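Local coordinates for aspartokinase (Arabidopsis thaliana, PDB 2CDQ), which catalyses the ATP-dependent phosphorylation of L-aspartate to 4-phospho-L-aspartate, the first step of lysine, threonine, methionine and isoleucine synthesis in the chloroplast, at residues Leu94-Lys98 / Leu119-Glu123; Thr104-Ile110 / Ile154-Tyr158; Asn340-Ile346 / Val414-Arg420; Leu436-Phe440 / Asn461-Ile465. All coordinates share one frame; numbering follows the deposited sequence.

Contact 1. Residues Leu94-Lys98 / Leu119-Glu123; sequences LSIIK and LEELE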
loop_
_atom_site.group_PDB
_atom_site.type_symbol
_atom_site.label_atom_id
_atom_site.label_comp_id
_atom_site.label_asym_id
_atom_site.label_seq_id
_atom_site.Cartn_x
_atom_site.Cartn_y
_atom_site.Cartn_z
ATOM N N LEU A 94 24.548 -23.748 25.703
ATOM C CA LEU A 94 25.631 -24.677 25.386
ATOM C C LEU A 94 25.509 -25.986 26.172
ATOM O O LEU A 94 25.728 -27.066 25.617
ATOM C CB LEU A 94 27.000 -24.028 25.608
ATOM C CG LEU A 94 28.243 -24.915 25.499
ATOM C CD1 LEU A 94 28.432 -25.467 24.091
ATOM C CD2 LEU A 94 29.465 -24.140 25.943
ATOM N N SER A 95 25.156 -25.883 27.454
ATOM C CA SER A 95 24.900 -27.063 28.294
ATOM C C SER A 95 23.732 -27.900 27.765
ATOM O O SER A 95 23.763 -29.133 27.824
ATOM C CB SER A 95 24.631 -26.654 29.746
ATOM O OG SER A 95 25.782 -26.076 30.334
ATOM N N ILE A 96 22.711 -27.220 27.249
ATOM C CA ILE A 96 21.536 -27.885 26.704
ATOM C C ILE A 96 21.898 -28.652 25.427
ATOM O O ILE A 96 21.571 -29.838 25.294
ATOM C CB ILE A 96 20.377 -26.881 26.462
ATOM C CG1 ILE A 96 19.841 -26.360 27.802
ATOM C CG2 ILE A 96 19.261 -27.521 25.649
ATOM C CD1 ILE A 96 19.077 -25.051 27.710
ATOM N N ILE A 97 22.591 -27.981 24.509
ATOM C CA ILE A 97 22.973 -28.580 23.231
ATOM C C ILE A 97 23.926 -29.759 23.441
ATOM O O ILE A 97 23.765 -30.807 22.809
ATOM C CB ILE A 97 23.579 -27.538 22.264
ATOM C CG1 ILE A 97 22.516 -26.520 21.859
ATOM C CG2 ILE A 97 24.148 -28.214 21.009
ATOM C CD1 ILE A 97 23.079 -25.210 21.375
ATOM N N LYS A 98 24.900 -29.588 24.335
ATOM C CA LYS A 98 25.833 -30.663 24.678
ATOM C C LYS A 98 25.108 -31.927 25.148
ATOM O O LYS A 98 25.357 -33.015 24.624
ATOM C CB LYS A 98 26.840 -30.205 25.737
ATOM C CG LYS A 98 28.033 -29.451 25.177
ATOM C CD LYS A 98 28.733 -28.624 26.250
ATOM C CE LYS A 98 29.831 -29.398 26.949
ATOM N NZ LYS A 98 30.380 -28.594 28.071
ATOM N N LEU A 119 31.177 -31.065 19.317
ATOM C CA LEU A 119 30.782 -30.326 20.513
ATOM C C LEU A 119 31.971 -29.583 21.120
ATOM O O LEU A 119 31.825 -28.447 21.586
ATOM C CB LEU A 119 30.126 -31.250 21.541
ATOM C CG LEU A 119 28.811 -31.941 21.150
ATOM C CD1 LEU A 119 28.346 -32.861 22.258
ATOM C CD2 LEU A 119 27.713 -30.939 20.814
ATOM N N GLU A 120 33.140 -30.227 21.101
ATOM C CA GLU A 120 34.400 -29.585 21.486
ATOM C C GLU A 120 34.581 -28.284 20.714
ATOM O O GLU A 120 34.766 -27.220 21.307
ATOM C CB GLU A 120 35.588 -30.510 21.207
ATOM C CG GLU A 120 35.760 -31.667 22.187
ATOM C CD GLU A 120 36.379 -31.248 23.517
ATOM O OE1 GLU A 120 36.503 -32.132 24.412
ATOM O OE2 GLU A 120 36.745 -30.049 23.667
ATOM N N GLU A 121 34.512 -28.392 19.388
ATOM C CA GLU A 121 34.581 -27.252 18.482
ATOM C C GLU A 121 33.599 -26.139 18.848
ATOM O O GLU A 121 33.995 -24.978 18.962
ATOM C CB GLU A 121 34.321 -27.705 17.047
ATOM C CG GLU A 121 35.562 -27.893 16.196
ATOM C CD GLU A 121 35.253 -27.771 14.706
ATOM O OE1 GLU A 121 34.654 -26.743 14.299
ATOM O OE2 GLU A 121 35.608 -28.701 13.943
ATOM N N LEU A 122 32.327 -26.501 19.027
ATOM C CA LEU A 122 31.274 -25.543 19.377
ATOM C C LEU A 122 31.642 -24.720 20.608
ATOM O O LEU A 122 31.547 -23.492 20.591
ATOM C CB LEU A 122 29.930 -26.257 19.580
ATOM C CG LEU A 122 28.742 -25.447 20.115
ATOM C CD1 LEU A 122 28.417 -24.254 19.226
ATOM C CD2 LEU A 122 27.523 -26.336 20.267
ATOM N N GLU A 123 32.069 -25.406 21.666
ATOM C CA GLU A 123 32.525 -24.748 22.889
ATOM C C GLU A 123 33.746 -23.854 22.624
ATOM O O GLU A 123 33.850 -22.753 23.175
ATOM C CB GLU A 123 32.834 -25.789 23.971
ATOM C CG GLU A 123 33.085 -25.202 25.355
ATOM C CD GLU A 123 32.965 -26.228 26.469
ATOM O OE1 GLU A 123 32.420 -27.328 26.230
ATOM O OE2 GLU A 123 33.407 -25.922 27.596
#

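Contact 2. Residues Thr104-Ile110 / Ile154-Tyr158; sequences TVKELNI and IFAAY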
loop_
_atom_site.group_PDB
_atom_site.type_symbol
_atom_site.label_atom_id
_atom_site.label_comp_id
_atom_site.label_asym_id
_atom_site.label_seq_id
_atom_site.Cartn_x
_atom_site.Cartn_y
_atom_site.Cartn_z
ATOM N N THR A 104 21.343 -38.372 22.946
ATOM C CA THR A 104 20.764 -38.951 21.731
ATOM C C THR A 104 21.659 -40.061 21.177
ATOM O O THR A 104 21.178 -41.108 20.738
ATOM C CB THR A 104 20.534 -37.868 20.649
ATOM O OG1 THR A 104 19.714 -36.825 21.186
ATOM C CG2 THR A 104 19.849 -38.452 19.409
ATOM N N VAL A 105 22.963 -39.806 21.197
ATOM C CA VAL A 105 23.969 -40.793 20.828
ATOM C C VAL A 105 23.863 -42.030 21.735
ATOM O O VAL A 105 23.898 -43.173 21.258
ATOM C CB VAL A 105 25.378 -40.157 20.895
ATOM C CG1 VAL A 105 26.464 -41.210 21.049
ATOM C CG2 VAL A 105 25.619 -39.302 19.669
ATOM N N LYS A 106 23.717 -41.783 23.037
ATOM C CA LYS A 106 23.585 -42.836 24.040
ATOM C C LYS A 106 22.424 -43.764 23.684
ATOM O O LYS A 106 22.593 -44.977 23.614
ATOM C CB LYS A 106 23.362 -42.218 25.431
ATOM C CG LYS A 106 23.747 -43.108 26.619
ATOM C CD LYS A 106 22.641 -43.159 27.692
ATOM C CE LYS A 106 22.303 -41.787 28.307
ATOM N NZ LYS A 106 20.914 -41.758 28.886
ATOM N N GLU A 107 21.257 -43.176 23.438
ATOM C CA GLU A 107 20.039 -43.936 23.192
ATOM C C GLU A 107 20.020 -44.639 21.840
ATOM O O GLU A 107 19.505 -45.748 21.720
ATOM C CB GLU A 107 18.806 -43.046 23.325
ATOM C CG GLU A 107 17.516 -43.791 23.063
ATOM C CD GLU A 107 16.282 -42.949 23.281
ATOM O OE1 GLU A 107 15.199 -43.394 22.831
ATOM O OE2 GLU A 107 16.389 -41.856 23.891
ATOM N N LEU A 108 20.563 -43.995 20.818
ATOM C CA LEU A 108 20.573 -44.602 19.499
ATOM C C LEU A 108 21.694 -45.625 19.399
ATOM O O LEU A 108 21.803 -46.350 18.401
ATOM C CB LEU A 108 20.670 -43.540 18.400
ATOM C CG LEU A 108 19.438 -42.644 18.219
ATOM C CD1 LEU A 108 19.628 -41.708 17.036
ATOM C CD2 LEU A 108 18.150 -43.456 18.061
ATOM N N ASN A 109 22.507 -45.683 20.454
ATOM C CA ASN A 109 23.596 -46.650 20.583
ATOM C C ASN A 109 24.654 -46.521 19.473
ATOM O O ASN A 109 25.042 -47.510 18.837
ATOM C CB ASN A 109 23.035 -48.071 20.680
ATOM C CG ASN A 109 24.048 -49.063 21.195
ATOM O OD1 ASN A 109 24.645 -48.874 22.257
ATOM N ND2 ASN A 109 24.244 -50.139 20.445
ATOM N N ILE A 110 25.109 -45.285 19.261
ATOM C CA ILE A 110 26.125 -44.965 18.258
ATOM C C ILE A 110 27.457 -44.629 18.926
ATOM O O ILE A 110 27.492 -44.248 20.101
ATOM C CB ILE A 110 25.681 -43.762 17.393
ATOM C CG1 ILE A 110 24.441 -44.116 16.579
ATOM C CG2 ILE A 110 26.800 -43.294 16.457
ATOM C CD1 ILE A 110 23.665 -42.895 16.161
ATOM N N ILE A 154 24.266 -37.846 13.418
ATOM C CA ILE A 154 23.596 -38.752 14.342
ATOM C C ILE A 154 22.670 -39.681 13.556
ATOM O O ILE A 154 22.768 -40.906 13.669
ATOM C CB ILE A 154 22.821 -37.988 15.444
ATOM C CG1 ILE A 154 23.804 -37.363 16.435
ATOM C CG2 ILE A 154 21.873 -38.911 16.175
ATOM C CD1 ILE A 154 23.206 -36.328 17.365
ATOM N N PHE A 155 21.802 -39.097 12.734
ATOM C CA PHE A 155 20.817 -39.886 12.005
ATOM C C PHE A 155 21.463 -40.868 11.024
ATOM O O PHE A 155 21.047 -42.028 10.942
ATOM C CB PHE A 155 19.806 -38.984 11.295
ATOM C CG PHE A 155 18.558 -39.696 10.870
ATOM C CD1 PHE A 155 17.610 -40.091 11.812
ATOM C CD2 PHE A 155 18.324 -39.973 9.530
ATOM C CE1 PHE A 155 16.448 -40.757 11.423
ATOM C CE2 PHE A 155 17.162 -40.634 9.129
ATOM C CZ PHE A 155 16.224 -41.028 10.077
ATOM N N ALA A 156 22.484 -40.406 10.302
ATOM C CA ALA A 156 23.179 -41.248 9.330
ATOM C C ALA A 156 23.802 -42.466 10.010
ATOM O O ALA A 156 23.604 -43.603 9.566
ATOM C CB ALA A 156 24.237 -40.451 8.584
ATOM N N ALA A 157 24.537 -42.214 11.094
ATOM C CA ALA A 157 25.145 -43.273 11.891
ATOM C C ALA A 157 24.095 -44.256 12.393
ATOM O O ALA A 157 24.307 -45.467 12.338
ATOM C CB ALA A 157 25.929 -42.686 13.048
ATOM N N TYR A 158 22.956 -43.733 12.854
ATOM C CA TYR A 158 21.865 -44.576 13.365
ATOM C C TYR A 158 21.272 -45.504 12.303
ATOM O O TYR A 158 21.047 -46.685 12.576
ATOM C CB TYR A 158 20.766 -43.735 14.030
ATOM C CG TYR A 158 19.538 -44.530 14.418
ATOM C CD1 TYR A 158 19.590 -45.490 15.435
ATOM C CD2 TYR A 158 18.323 -44.331 13.763
ATOM C CE1 TYR A 158 18.456 -46.238 15.788
ATOM C CE2 TYR A 158 17.185 -45.064 14.109
ATOM C CZ TYR A 158 17.259 -46.015 15.122
ATOM O OH TYR A 158 16.133 -46.735 15.456
#

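Contact 3. Residues Asn340-Ile346 / Val414-Arg420; sequences NVTMLDI and VNLLKGR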
loop_
_atom_site.group_PDB
_atom_site.type_symbol
_atom_site.label_atom_id
_atom_site.label_comp_id
_atom_site.label_asym_id
_atom_site.label_seq_id
_atom_site.Cartn_x
_atom_site.Cartn_y
_atom_site.Cartn_z
ATOM N N ASN A 340 -0.753 -10.345 17.222
ATOM C CA ASN A 340 0.032 -9.208 17.725
ATOM C C ASN A 340 0.850 -8.431 16.711
ATOM O O ASN A 340 2.077 -8.506 16.713
ATOM C CB ASN A 340 0.951 -9.658 18.860
ATOM C CG ASN A 340 0.464 -9.203 20.207
ATOM O OD1 ASN A 340 0.100 -10.019 21.054
ATOM N ND2 ASN A 340 0.440 -7.888 20.416
ATOM N N VAL A 341 0.168 -7.681 15.852
ATOM C CA VAL A 341 0.853 -6.839 14.883
ATOM C C VAL A 341 0.759 -5.374 15.278
ATOM O O VAL A 341 -0.170 -4.961 15.979
ATOM C CB VAL A 341 0.343 -7.049 13.427
ATOM C CG1 VAL A 341 0.544 -8.502 12.994
ATOM C CG2 VAL A 341 -1.126 -6.612 13.271
ATOM N N THR A 342 1.741 -4.607 14.825
ATOM C CA THR A 342 1.798 -3.180 15.070
ATOM C C THR A 342 1.428 -2.454 13.783
ATOM O O THR A 342 2.020 -2.705 12.730
ATOM C CB THR A 342 3.202 -2.783 15.537
ATOM O OG1 THR A 342 3.490 -3.457 16.769
ATOM C CG2 THR A 342 3.319 -1.272 15.732
ATOM N N MET A 343 0.438 -1.569 13.878
ATOM C CA MET A 343 -0.052 -0.816 12.727
ATOM C C MET A 343 0.319 0.652 12.833
ATOM O O MET A 343 0.247 1.239 13.915
ATOM C CB MET A 343 -1.573 -0.969 12.588
ATOM C CG MET A 343 -2.210 -0.038 11.562
ATOM S SD MET A 343 -3.926 -0.420 11.171
ATOM C CE MET A 343 -4.775 0.042 12.680
ATOM N N LEU A 344 0.716 1.235 11.702
ATOM C CA LEU A 344 1.029 2.662 11.623
ATOM C C LEU A 344 0.144 3.377 10.625
ATOM O O LEU A 344 -0.149 2.842 9.557
ATOM C CB LEU A 344 2.498 2.900 11.262
ATOM C CG LEU A 344 3.497 2.748 12.410
ATOM C CD1 LEU A 344 4.185 1.409 12.296
ATOM C CD2 LEU A 344 4.514 3.868 12.381
ATOM N N ASP A 345 -0.275 4.588 10.986
ATOM C CA ASP A 345 -1.065 5.445 10.109
ATOM C C ASP A 345 -0.313 6.744 9.825
ATOM O O ASP A 345 0.142 7.425 10.746
ATOM C CB ASP A 345 -2.425 5.735 10.745
ATOM C CG ASP A 345 -3.315 6.593 9.867
ATOM O OD1 ASP A 345 -3.479 6.274 8.668
ATOM O OD2 ASP A 345 -3.868 7.585 10.386
ATOM N N ILE A 346 -0.185 7.078 8.546
ATOM C CA ILE A 346 0.613 8.222 8.116
ATOM C C ILE A 346 -0.249 9.139 7.242
ATOM O O ILE A 346 -0.468 8.852 6.062
ATOM C CB ILE A 346 1.883 7.746 7.346
ATOM C CG1 ILE A 346 2.766 6.880 8.246
ATOM C CG2 ILE A 346 2.689 8.920 6.801
ATOM C CD1 ILE A 346 3.623 5.904 7.490
ATOM N N VAL A 414 1.281 11.148 12.375
ATOM C CA VAL A 414 1.519 9.715 12.534
ATOM C C VAL A 414 0.783 9.144 13.744
ATOM O O VAL A 414 0.693 9.794 14.786
ATOM C CB VAL A 414 3.035 9.426 12.667
ATOM C CG1 VAL A 414 3.331 7.943 12.461
ATOM C CG2 VAL A 414 3.828 10.264 11.670
ATOM N N ASN A 415 0.257 7.930 13.588
ATOM C CA ASN A 415 -0.392 7.203 14.680
ATOM C C ASN A 415 0.056 5.752 14.758
ATOM O O ASN A 415 -0.041 5.014 13.773
ATOM C CB ASN A 415 -1.914 7.255 14.545
ATOM C CG ASN A 415 -2.533 8.390 15.332
ATOM O OD1 ASN A 415 -2.210 9.561 15.125
ATOM N ND2 ASN A 415 -3.440 8.047 16.238
ATOM N N LEU A 416 0.546 5.348 15.929
ATOM C CA LEU A 416 0.953 3.961 16.165
ATOM C C LEU A 416 -0.118 3.216 16.957
ATOM O O LEU A 416 -0.625 3.723 17.963
ATOM C CB LEU A 416 2.294 3.909 16.906
ATOM C CG LEU A 416 3.098 2.604 16.857
ATOM C CD1 LEU A 416 4.573 2.893 17.010
ATOM C CD2 LEU A 416 2.648 1.615 17.916
ATOM N N LEU A 417 -0.462 2.017 16.500
ATOM C CA LEU A 417 -1.458 1.200 17.191
ATOM C C LEU A 417 -0.960 -0.232 17.411
ATOM O O LEU A 417 -0.822 -1.013 16.465
ATOM C CB LEU A 417 -2.803 1.227 16.448
ATOM C CG LEU A 417 -3.486 2.599 16.331
ATOM C CD1 LEU A 417 -4.209 2.745 15.000
ATOM C CD2 LEU A 417 -4.421 2.894 17.501
ATOM N N LYS A 418 -0.678 -0.560 18.668
ATOM C CA LYS A 418 -0.238 -1.898 19.033
ATOM C C LYS A 418 -1.427 -2.833 19.223
ATOM O O LYS A 418 -2.581 -2.405 19.188
ATOM C CB LYS A 418 0.628 -1.848 20.299
ATOM C CG LYS A 418 2.081 -1.418 20.046
ATOM C CD LYS A 418 2.871 -1.195 21.339
ATOM C CE LYS A 418 2.669 0.215 21.896
ATOM N NZ LYS A 418 3.636 0.536 22.990
ATOM N N GLY A 419 -1.137 -4.117 19.393
ATOM C CA GLY A 419 -2.161 -5.101 19.717
ATOM C C GLY A 419 -3.268 -5.289 18.702
ATOM O O GLY A 419 -4.423 -5.478 19.081
ATOM N N ARG A 420 -2.916 -5.231 17.416
ATOM C CA ARG A 420 -3.833 -5.624 16.328
ATOM C C ARG A 420 -3.506 -7.035 15.837
ATOM O O ARG A 420 -2.569 -7.668 16.319
ATOM C CB ARG A 420 -3.790 -4.642 15.139
ATOM C CG ARG A 420 -3.796 -3.161 15.493
ATOM C CD ARG A 420 -5.121 -2.695 16.060
ATOM N NE ARG A 420 -4.877 -1.854 17.230
ATOM C CZ ARG A 420 -5.650 -0.849 17.631
ATOM N NH1 ARG A 420 -6.741 -0.520 16.958
ATOM N NH2 ARG A 420 -5.314 -0.162 18.712
HETATM O O HOH W 1 1.818 -5.448 18.713
#

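Contact 4. Residues Leu436-Phe440 / Asn461-Ile465; sequences LERAF and NISFI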
loop_
_atom_site.group_PDB
_atom_site.type_symbol
_atom_site.label_atom_id
_atom_site.label_comp_id
_atom_site.label_asym_id
_atom_site.label_seq_id
_atom_site.Cartn_x
_atom_site.Cartn_y
_atom_site.Cartn_z
ATOM N N LEU A 436 -16.705 -12.210 0.036
ATOM C CA LEU A 436 -16.683 -10.972 0.808
ATOM C C LEU A 436 -18.017 -10.604 1.426
ATOM O O LEU A 436 -18.052 -10.130 2.561
ATOM C CB LEU A 436 -16.108 -9.815 -0.014
ATOM C CG LEU A 436 -14.616 -9.501 0.171
ATOM C CD1 LEU A 436 -13.891 -10.522 1.036
ATOM C CD2 LEU A 436 -13.924 -9.365 -1.167
ATOM N N GLU A 437 -19.107 -10.824 0.691
ATOM C CA GLU A 437 -20.454 -10.643 1.249
ATOM C C GLU A 437 -20.608 -11.494 2.508
ATOM O O GLU A 437 -21.033 -11.000 3.556
ATOM C CB GLU A 437 -21.552 -11.007 0.238
ATOM C CG GLU A 437 -22.969 -10.786 0.799
ATOM C CD GLU A 437 -24.096 -11.388 -0.040
ATOM O OE1 GLU A 437 -23.840 -11.896 -1.156
ATOM O OE2 GLU A 437 -25.255 -11.337 0.424
ATOM N N ARG A 438 -20.237 -12.768 2.393
ATOM C CA ARG A 438 -20.366 -13.716 3.493
ATOM C C ARG A 438 -19.494 -13.327 4.691
ATOM O O ARG A 438 -19.986 -13.251 5.827
ATOM C CB ARG A 438 -20.030 -15.127 3.012
ATOM C CG ARG A 438 -20.560 -16.223 3.911
ATOM C CD ARG A 438 -20.420 -17.568 3.242
ATOM N NE ARG A 438 -20.999 -18.660 4.024
ATOM C CZ ARG A 438 -22.288 -18.999 4.022
ATOM N NH1 ARG A 438 -23.174 -18.319 3.298
ATOM N NH2 ARG A 438 -22.696 -20.024 4.759
ATOM N N ALA A 439 -18.211 -13.066 4.419
ATOM C CA ALA A 439 -17.235 -12.695 5.441
ATOM C C ALA A 439 -17.724 -11.520 6.285
ATOM O O ALA A 439 -17.838 -11.628 7.514
ATOM C CB ALA A 439 -15.904 -12.370 4.799
ATOM N N PHE A 440 -18.038 -10.412 5.618
ATOM C CA PHE A 440 -18.501 -9.215 6.304
ATOM C C PHE A 440 -19.855 -9.401 6.966
ATOM O O PHE A 440 -20.131 -8.771 7.993
ATOM C CB PHE A 440 -18.490 -8.009 5.373
ATOM C CG PHE A 440 -17.111 -7.514 5.075
ATOM C CD1 PHE A 440 -16.472 -7.868 3.890
ATOM C CD2 PHE A 440 -16.433 -6.718 5.998
ATOM C CE1 PHE A 440 -15.187 -7.422 3.621
ATOM C CE2 PHE A 440 -15.149 -6.266 5.736
ATOM C CZ PHE A 440 -14.522 -6.616 4.549
ATOM N N ASN A 461 -5.284 -13.614 -1.878
ATOM C CA ASN A 461 -5.118 -13.214 -0.479
ATOM C C ASN A 461 -5.726 -11.840 -0.193
ATOM O O ASN A 461 -5.298 -10.835 -0.760
ATOM C CB ASN A 461 -3.612 -13.205 -0.148
ATOM C CG ASN A 461 -3.304 -12.825 1.304
ATOM O OD1 ASN A 461 -4.037 -12.076 1.949
ATOM N ND2 ASN A 461 -2.187 -13.332 1.811
ATOM N N ILE A 462 -6.718 -11.797 0.690
ATOM C CA ILE A 462 -7.238 -10.519 1.189
ATOM C C ILE A 462 -7.101 -10.431 2.708
ATOM O O ILE A 462 -7.479 -11.355 3.426
ATOM C CB ILE A 462 -8.696 -10.250 0.729
ATOM C CG1 ILE A 462 -9.186 -8.896 1.250
ATOM C CG2 ILE A 462 -9.629 -11.386 1.140
ATOM C CD1 ILE A 462 -10.664 -8.634 1.017
ATOM N N SER A 463 -6.547 -9.321 3.187
ATOM C CA SER A 463 -6.251 -9.169 4.606
ATOM C C SER A 463 -7.159 -8.163 5.314
ATOM O O SER A 463 -7.414 -7.077 4.794
ATOM C CB SER A 463 -4.783 -8.785 4.799
ATOM O OG SER A 463 -3.926 -9.791 4.283
ATOM N N PHE A 464 -7.648 -8.548 6.493
ATOM C CA PHE A 464 -8.334 -7.628 7.402
ATOM C C PHE A 464 -7.472 -7.379 8.619
ATOM O O PHE A 464 -6.940 -8.322 9.210
ATOM C CB PHE A 464 -9.646 -8.210 7.934
ATOM C CG PHE A 464 -10.538 -8.794 6.895
ATOM C CD1 PHE A 464 -11.191 -9.994 7.145
ATOM C CD2 PHE A 464 -10.743 -8.153 5.678
ATOM C CE1 PHE A 464 -12.032 -10.552 6.200
ATOM C CE2 PHE A 464 -11.579 -8.703 4.720
ATOM C CZ PHE A 464 -12.226 -9.906 4.979
ATOM N N ILE A 465 -7.364 -6.120 9.020
ATOM C CA ILE A 465 -6.753 -5.804 10.311
ATOM C C ILE A 465 -7.837 -5.672 11.384
ATOM O O ILE A 465 -8.795 -4.906 11.253
ATOM C CB ILE A 465 -5.816 -4.579 10.249
ATOM C CG1 ILE A 465 -4.475 -4.983 9.638
ATOM C CG2 ILE A 465 -5.593 -3.984 11.633
ATOM C CD1 ILE A 465 -4.520 -5.243 8.146
#

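Contact 1. Residues Leu94-Lys98 / Leu119-Glu123
Leu-94 meets the 119-123 segment with both of its methyls, each against a different partner. Its CD1 lies 4.0 Å from CG of Leu-122, and its CD2 rests on the aliphatic stem of Glu-123, 3.8 Å from that residue's CG. The Leu-94 and Leu-122 side chains run alongside each other, heading opposite ways, whereas the Glu-123 chain passes Leu-94 at about a right angle. One turn further, CG2 of Ile-97 comes to 3.9 Å from CD2 of Leu-122, so this one leucine methyl touches both Ile-97 and Leu-94. Leu-119 reaches over to the backbone of the other helix, its CD1 3.8 Å from the carbonyl O of Lys-98. The segments belong to helices 92-108 and 113-132, which follow each other in the chain as an antiparallel helical hairpin of the amino acid kinase domain; the axes of the two short segments lie 11.0 Å apart at 172°. Along the less buried flank of this apolar strip, Lys-98 NZ forms a salt bridge with Glu-123 OE1 at 3.0 Å. The ammonium group arrives from above the carboxylate plane, 36° out of it. A bend at chi3 (90°) turns the end of the lysine toward the glutamate, which stays extended beyond CG. Behind the first shell, Leu-122 also packs on Leu-143 and Phe-146 of helix 137-161, and Leu-119 on Leu-150 of the same helix. Leu-73 of helix 69-80 touches both Ile-97 and Leu-122. The Ile-97 side chain lies about 11 Å from that of Glu-148, which binds the substrate.

Contact 2. Residues Thr104-Ile110 / Ile154-Tyr158
Tyr-158 carries its ring trans to the main-chain nitrogen (chi1 173°), while Leu-108 swings CG away from its own carbonyl carbon (chi1 -69°); these torsions bring the leucine methyls and the tyrosine ring together. The two side chains cross at about a right angle. Leu-108 CD2 sits over one face of the Tyr-158 ring, 3.8 Å from the centroid and 20° off the normal, a CH-pi contact displaced toward the rim near CD1 and CE1. The other leucine methyl, CD1, turns to CG2 of Ile-154 at 3.7 Å. That same CG2 is met by Thr-104 CG2 at 3.8 Å, while the threonine hydroxyl bonds back to the carbonyl of Leu-100. Helix 92-108 ends here in a Schellman motif: Asn-109 has positive phi, and Ile-110 N bonds to Val-105 O at 3.1 Å. The residue after this turn, Ile-110, packs against the partner helix, with CG2 3.6 Å from Ala-157 CB and CD1 3.7 Å from Tyr-158 CB. The 104-108 and 154-158 segments of helices 92-108 and 137-161 run nearly parallel in the amino acid kinase domain. Ile-115 of helix 113-132 touches both Val-105 and Ile-154, and helix 41-53 closes another side, with Ala-41 on Leu-108 and Lys-45 on Tyr-158.

Contact 3. Residues Asn340-Ile346 / Val414-Arg420
Met-343/Leu-417 and Asp-345/Asn-415 pair strand 341-347 antiparallel with 413-418 in the sheet of the first ACT domain, where 413-418 is an outermost strand within the chain; past a corner, Val-341 pairs with Arg-420, the first residue of strand 420-427. Each of these three pairs is joined by two reciprocal backbone bonds. The bond from Met-343 N to Leu-417 O is nearly straight (2.9 Å, 177° at the hydrogen). Between Val-341 and Met-343 the register slips by one residue, a beta bulge; Asn-340 and Val-341 both face Arg-420, as in a G1 bulge. The chain turns a corner at Asn-340 and again at Gly-419, so the strands before and after each belong to different sheets or faces.

Apolar packing occupies both faces. Met-343 and Leu-417 run alongside each other in the same direction, Met-343 CE 3.6 Å from Leu-417 CD1. On the other face, Leu-344 CD2 approaches Val-414 CG1 to 4.2 Å, and Leu-401 and Leu-408 of helix 398-408 close over Leu-416 and Val-414.

The charged ends have partners beyond the strand pair. Asp-345 OD1 takes a salt bridge from Lys-459 of the second subunit and a hydrogen bond with Ser-383. Arg-420 NH1 bonds to Gln-451 OE1, while bends at chi2 and chi3 fold the side chain back over the end of strand 413-418. There Arg-420 NE donates to Lys-418 O at 3.1 Å, in the guanidinium plane, and Leu-417 CB lies 3.5 Å above one face of that plane, toward its rim.

Contact 4. Residues Leu436-Phe440 / Asn461-Ile465
Leu-436 and Phe-440 look across from helix 432-446 to strand 461-467, the short segments running 22° from parallel with their axes 12.4 Å apart, so side chains alone bridge the gap. Ile-462 and Phe-464, two residues apart on the strand, both point to the helix. Ile-462 is fully extended, CG1 trans to its nitrogen (chi1 -179°), and this carries CD1 out to meet Leu-436 tip to tip, 3.7 Å from CD1 of the leucine. Leu-436 CD1 also lies at the edge of the Phe-464 ring, near its plane, 4.3 Å from CZ. One turn along the helix, Ala-439 contributes its CB, 4.4 Å from the same CZ. Beside it the rings of Phe-440 and Phe-464 meet obliquely, with centroids 5.1 Å apart and planes at 58°; the closest atoms are CZ of Phe-440 and CE2 of Phe-464, at 3.6 Å. Phe-464 is thus approached by three helix residues, all through the far end of its ring. No hydrogen bond crosses the contact, which is part of the apolar core of the second ACT domain, joining a helix to the sheet it covers. Across the subunit boundary the packing continues: Leu-436 touches Phe-440 of the second subunit, Phe-440 touches its Leu-436, and Ile-462 touches its Ile-453. Within the chain, strand 461-467 is an inner strand, bonded between 420-427 and 452-455; Val-450 packs on both phenylalanines, and helix 468-483 reaches Ala-439 through Leu-478.

From the N terminus, contact 1 opens first and closes a 20-residue loop, the hairpin of helices 92-108 and 113-132. Contact 2 starts inside that loop and ends beyond it, so the two cross; together they tie helix 92-108 to helices 113-132 and 137-161 of the amino acid kinase domain, their centres about 17 Å apart. Contact 3 follows in series, closing a 67-residue loop that holds most of the first ACT domain. Contact 4 closes a 20-residue loop in the second. Contacts 3 and 4 touch through Ile-465, whose CG2 packs on Met-343 and Arg-420, and both reach the second subunit. Contact 4 lies about 50 Å from contact 2, centre to centre.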